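PDB 5ZLI: glutamine synthetase from Helicobacter pylori, which belongs to the type I-beta glutamine synthetases, twelve-subunit assemblies whose chains join a beta-grasp domain to a larger catalytic domain. Local coordinates for residues K249-V252 against K253-H257. Residues are numbered along the deposited sequence; the frame is centred on the assembly and turned at random.
Sequences KYVV and KMVAH
Tyr250 and Met254, one helical turn apart, meet obliquely: Met254 CG lies 3.5 Å from Tyr250 CE1. The sulfur follows in a Met-aromatic contact, with Met254 SD 5.4 Å from the centroid of the Tyr250 ring and 51° off its normal. With chi1 at 173°, Tyr250 carries its ring opposite the backbone N, and this swings the aromatic group forward along the helix to the methionine. Tyr250 OH is hydrogen-bonded to Asp87 OD2, while Phe89 meets the ring edge-to-face, Arg30 adds a cation-pi contact, and Pro194 of a second subunit packs on both Tyr250 and Met254.

Four successive i to i+4 backbone bonds identify the segment as alpha-helix, within helix 238-258 of the catalytic domain. Their geometry varies: Lys253 N to Lys249 O spans 3.0 Å at an N-H...O angle of 160°, whereas the bond from Val255 N to Val251 O is more bent, its donor standing above the carbonyl plane.

On another flank, Lys253 folds back through a bend at chi3, laying its CE 4.1 Å from Lys249 CB. The extended Lys249 chain leads elsewhere, and the two NZ atoms, Lys249 NZ and Lys253 NZ, stay 6.8 Å apart. Lys249 NZ bonds to Ser373 O, and Lys253 NZ to Cys481 O of a third subunit, with a weak bond to Ser480 O of that same subunit. Val251 and Val255 touch loosely, Val251 CG1 lying 4.4 Å from Val255 CG2, and both pack on helix 200-212.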
loop_
_atom_site.group_PDB
_atom_site.type_symbol
_atom_site.label_atom_id
_atom_site.label_comp_id
_atom_site.label_asym_id
_atom_site.label_seq_id
_atom_site.Cartn_x
_atom_site.Cartn_y
_atom_site.Cartn_z
ATOM N N LYS B 249 -10.083 16.142 40.622
ATOM C CA LYS B 249 -10.361 16.083 39.178
ATOM C C LYS B 249 -9.112 16.402 38.354
ATOM O O LYS B 249 -8.742 15.660 37.442
ATOM C CB LYS B 249 -11.517 17.029 38.809
ATOM C CG LYS B 249 -12.948 16.526 39.173
ATOM C CD LYS B 249 -14.004 17.577 38.809
ATOM C CE LYS B 249 -15.417 17.212 39.336
ATOM N NZ LYS B 249 -16.481 18.295 39.159
ATOM N N TYR B 250 -8.417 17.469 38.716
ATOM C CA TYR B 250 -7.161 17.833 38.072
ATOM C C TYR B 250 -6.121 16.721 38.179
ATOM O O TYR B 250 -5.385 16.459 37.226
ATOM C CB TYR B 250 -6.661 19.118 38.735
ATOM C CG TYR B 250 -5.302 19.600 38.340
ATOM C CD1 TYR B 250 -5.004 19.931 37.027
ATOM C CD2 TYR B 250 -4.303 19.776 39.310
ATOM C CE1 TYR B 250 -3.737 20.406 36.669
ATOM C CE2 TYR B 250 -3.020 20.249 38.957
ATOM C CZ TYR B 250 -2.756 20.560 37.637
ATOM O OH TYR B 250 -1.520 21.021 37.285
ATOM N N VAL B 251 -6.049 16.044 39.330
ATOM C CA VAL B 251 -4.949 15.116 39.567
ATOM C C VAL B 251 -5.115 13.863 38.739
ATOM O O VAL B 251 -4.137 13.283 38.267
ATOM C CB VAL B 251 -4.805 14.797 41.065
ATOM C CG1 VAL B 251 -3.808 13.690 41.270
ATOM C CG2 VAL B 251 -4.333 16.023 41.815
ATOM N N VAL B 252 -6.323 13.337 38.675
ATOM C CA VAL B 252 -6.513 12.164 37.848
ATOM C C VAL B 252 -6.418 12.538 36.367
ATOM O O VAL B 252 -5.780 11.825 35.586
ATOM C CB VAL B 252 -7.812 11.435 38.229
ATOM C CG1 VAL B 252 -8.078 11.576 39.719
ATOM C CG2 VAL B 252 -8.931 11.963 37.484
ATOM N N LYS B 253 -6.973 13.687 35.964
ATOM C CA LYS B 253 -6.926 14.055 34.547
ATOM C C LYS B 253 -5.491 14.164 34.058
ATOM O O LYS B 253 -5.146 13.721 32.950
ATOM C CB LYS B 253 -7.644 15.382 34.286
ATOM C CG LYS B 253 -9.058 15.209 33.682
ATOM C CD LYS B 253 -9.813 16.532 33.625
ATOM C CE LYS B 253 -10.202 17.033 34.969
ATOM N NZ LYS B 253 -11.230 18.074 34.826
ATOM N N MET B 254 -4.637 14.700 34.905
ATOM C CA MET B 254 -3.273 14.959 34.546
ATOM C C MET B 254 -2.417 13.720 34.672
ATOM O O MET B 254 -1.324 13.674 34.095
ATOM C CB MET B 254 -2.779 16.077 35.414
ATOM C CG MET B 254 -3.237 17.409 34.924
ATOM S SD MET B 254 -2.413 17.755 33.395
ATOM C CE MET B 254 -0.838 18.291 34.049
ATOM N N VAL B 255 -2.820 12.784 35.534
ATOM C CA VAL B 255 -2.079 11.536 35.697
ATOM C C VAL B 255 -2.463 10.549 34.627
ATOM O O VAL B 255 -1.594 9.909 34.032
ATOM C CB VAL B 255 -2.269 10.962 37.108
ATOM C CG1 VAL B 255 -1.878 9.484 37.148
ATOM C CG2 VAL B 255 -1.421 11.764 38.071
ATOM N N ALA B 256 -3.761 10.418 34.361
ATOM C CA ALA B 256 -4.184 9.790 33.113
ATOM C C ALA B 256 -3.357 10.325 31.942
ATOM O O ALA B 256 -2.957 9.563 31.056
ATOM C CB ALA B 256 -5.674 10.012 32.870
ATOM N N HIS B 257 -3.118 11.648 31.918
ATOM C CA HIS B 257 -2.412 12.287 30.813
ATOM C C HIS B 257 -0.917 11.948 30.740
ATOM O O HIS B 257 -0.375 11.777 29.642
ATOM C CB HIS B 257 -2.598 13.792 30.877
ATOM C CG HIS B 257 -1.816 14.508 29.828
ATOM N ND1 HIS B 257 -2.255 14.619 28.525
ATOM C CD2 HIS B 257 -0.597 15.093 29.870
ATOM C CE1 HIS B 257 -1.346 15.259 27.816
ATOM N NE2 HIS B 257 -0.329 15.552 28.607
#